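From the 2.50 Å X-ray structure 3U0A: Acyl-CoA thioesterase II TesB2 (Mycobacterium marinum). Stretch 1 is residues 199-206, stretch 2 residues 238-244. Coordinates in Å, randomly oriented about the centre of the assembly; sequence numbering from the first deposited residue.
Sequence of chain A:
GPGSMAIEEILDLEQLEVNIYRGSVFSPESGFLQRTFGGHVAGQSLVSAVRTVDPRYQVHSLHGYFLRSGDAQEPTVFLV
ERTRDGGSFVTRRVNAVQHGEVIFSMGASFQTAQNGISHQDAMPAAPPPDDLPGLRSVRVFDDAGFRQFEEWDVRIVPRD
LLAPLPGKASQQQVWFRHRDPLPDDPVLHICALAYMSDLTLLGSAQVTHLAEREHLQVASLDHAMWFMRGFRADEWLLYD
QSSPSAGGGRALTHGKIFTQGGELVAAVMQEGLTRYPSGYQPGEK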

# COMPACT_ATOMS: atom_id res chain seq x y z
N LEU A 199 15.18 0.10 -4.46
CA LEU A 199 16.22 -0.55 -5.28
C LEU A 199 16.12 -2.05 -5.25
O LEU A 199 16.59 -2.68 -6.17
CB LEU A 199 17.65 -0.21 -4.83
CG LEU A 199 18.04 1.26 -4.85
CD1 LEU A 199 19.54 1.46 -4.68
CD2 LEU A 199 17.55 1.97 -6.11
N THR A 200 15.53 -2.62 -4.20
CA THR A 200 15.67 -4.08 -3.95
C THR A 200 14.42 -4.92 -3.89
O THR A 200 14.52 -6.08 -4.16
CB THR A 200 16.42 -4.35 -2.64
OG1 THR A 200 15.62 -3.89 -1.54
CG2 THR A 200 17.74 -3.63 -2.67
N LEU A 201 13.28 -4.38 -3.52
CA LEU A 201 12.09 -5.25 -3.35
C LEU A 201 11.59 -5.92 -4.61
O LEU A 201 11.33 -7.08 -4.57
CB LEU A 201 10.92 -4.52 -2.71
CG LEU A 201 9.70 -5.35 -2.33
CD1 LEU A 201 10.02 -6.47 -1.36
CD2 LEU A 201 8.68 -4.41 -1.71
N LEU A 202 11.48 -5.22 -5.72
CA LEU A 202 10.84 -5.78 -6.91
C LEU A 202 11.62 -6.96 -7.50
O LEU A 202 11.05 -7.79 -8.25
CB LEU A 202 10.59 -4.69 -7.98
CG LEU A 202 9.28 -3.90 -7.81
CD1 LEU A 202 9.18 -2.72 -8.79
CD2 LEU A 202 8.07 -4.83 -7.94
N GLY A 203 12.91 -7.05 -7.15
CA GLY A 203 13.74 -8.24 -7.43
C GLY A 203 13.10 -9.55 -6.94
O GLY A 203 13.26 -10.59 -7.56
N SER A 204 12.35 -9.49 -5.85
CA SER A 204 11.73 -10.70 -5.27
C SER A 204 10.70 -11.36 -6.21
O SER A 204 10.43 -12.57 -6.09
CB SER A 204 11.09 -10.41 -3.91
OG SER A 204 9.95 -9.57 -4.02
N ALA A 205 10.14 -10.56 -7.13
CA ALA A 205 9.26 -11.07 -8.16
C ALA A 205 10.00 -12.02 -9.13
O ALA A 205 9.35 -12.90 -9.69
CB ALA A 205 8.60 -9.93 -8.93
N GLN A 206 11.33 -11.86 -9.29
CA GLN A 206 12.06 -12.61 -10.32
C GLN A 206 12.70 -13.90 -9.84
O GLN A 206 13.38 -14.57 -10.61
CB GLN A 206 13.12 -11.74 -11.02
CG GLN A 206 12.62 -10.41 -11.58
CD GLN A 206 11.46 -10.58 -12.54
OE1 GLN A 206 11.40 -11.55 -13.34
NE2 GLN A 206 10.51 -9.64 -12.47
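Stretch 2 (238-244) LYDQSSP

Stretch 2 is largely extended, part of a strand that begins before Leu238, and it lies along a compact segment where a helix gives way to the 3-10 turn 202-205. The two run the same way in sequence: Tyr239 sits by Thr200 and Leu201, Gln241 spans Thr200 to Ser204, and Ser243 reaches Ala205, where the backbones come nearest, CA of Ala205 to CA of Ser243 at 5.0 Å. The strand's alternation sets the pattern. Tyr239, Gln241 and Ser243 point their CA-to-CB bonds toward stretch 1, while Asp240 and Ser242 point away.

The apolar part is built on Leu201. Its CB leaves sideways, but the t, p rotamer brings the end of the side chain nearer the strand, so that CD1 of Leu201 packs 3.6 Å from CG of Gln241 and 4.2 Å from CZ of Tyr239. CD2 of Leu201 lies 3.7 Å from OH of Tyr239. At the edge of the Tyr239 ring, near its plane, OG1 of Thr200 stands 3.8 Å from CE2 of Tyr239.

The polar groups meet at van der Waals distances; no hydrogen bond crosses between the stretches. NE2 of Gln241 approaches CA of Leu201 at 3.5 Å and O of Thr200 at 3.6 Å. OG of Ser204 is 3.6 Å from O of Ser242, yet its hydrogen bond goes back to O of Leu201 at 2.9 Å, the same carbonyl that takes N of Ser204 at 2.9 Å. This double anchoring ties the turn to itself.

At the end of the contact the residues that meet, Ser204, Ala205 and Ser243, are small: CB of Ser243 lies 3.6 Å from O of Ser204, and OG of Ser243 comes within 3.4 Å of CA of Ala205. The rule is that alternate strand side chains supply the contact, with the backbone of Ser242 adding to it, while Thr200 OG1, Gln241 OE1 and Ser243 OG are hydrogen-bonded elsewhere in the structure and Ser204 OG within its own stretch.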

# COMPACT_ATOMS: atom_id res chain seq x y z
N LEU A 238 17.05 -6.51 8.45
CA LEU A 238 16.65 -7.65 7.64
C LEU A 238 15.38 -7.35 6.87
O LEU A 238 14.34 -6.98 7.44
CB LEU A 238 16.40 -8.87 8.49
CG LEU A 238 15.72 -10.09 7.83
CD1 LEU A 238 16.67 -10.81 6.89
CD2 LEU A 238 15.25 -11.02 8.92
N TYR A 239 15.48 -7.50 5.56
CA TYR A 239 14.37 -7.32 4.70
C TYR A 239 13.78 -8.67 4.36
O TYR A 239 14.35 -9.42 3.59
CB TYR A 239 14.78 -6.67 3.42
CG TYR A 239 13.69 -5.84 2.83
CD1 TYR A 239 12.35 -5.92 3.28
CD2 TYR A 239 13.97 -4.96 1.80
CE1 TYR A 239 11.36 -5.10 2.71
CE2 TYR A 239 12.99 -4.15 1.24
CZ TYR A 239 11.70 -4.19 1.69
OH TYR A 239 10.81 -3.32 1.08
N ASP A 240 12.63 -8.95 4.93
CA ASP A 240 11.93 -10.17 4.62
C ASP A 240 10.87 -9.89 3.53
O ASP A 240 9.90 -9.18 3.79
CB ASP A 240 11.33 -10.74 5.90
CG ASP A 240 10.68 -12.05 5.69
OD1 ASP A 240 11.14 -12.83 4.86
OD2 ASP A 240 9.69 -12.28 6.38
N GLN A 241 11.11 -10.45 2.34
CA GLN A 241 10.38 -10.09 1.12
C GLN A 241 9.65 -11.27 0.53
O GLN A 241 9.97 -12.43 0.82
CB GLN A 241 11.31 -9.56 0.02
CG GLN A 241 12.32 -8.54 0.44
CD GLN A 241 13.28 -8.17 -0.68
OE1 GLN A 241 13.69 -9.02 -1.47
NE2 GLN A 241 13.67 -6.90 -0.76
N SER A 242 8.66 -10.95 -0.30
CA SER A 242 7.93 -11.96 -1.05
C SER A 242 7.21 -11.34 -2.24
O SER A 242 6.92 -10.15 -2.26
CB SER A 242 6.94 -12.71 -0.16
OG SER A 242 5.59 -12.31 -0.37
N SER A 243 6.92 -12.17 -3.23
CA SER A 243 6.12 -11.78 -4.36
C SER A 243 4.93 -12.70 -4.38
O SER A 243 5.01 -13.79 -4.90
CB SER A 243 6.91 -11.90 -5.65
OG SER A 243 6.15 -11.43 -6.75
N PRO A 244 3.80 -12.27 -3.79
CA PRO A 244 2.69 -13.19 -3.69
C PRO A 244 2.04 -13.49 -5.03
O PRO A 244 1.30 -14.45 -5.15
CB PRO A 244 1.73 -12.49 -2.74
CG PRO A 244 2.06 -11.06 -2.84
CD PRO A 244 3.52 -10.98 -3.13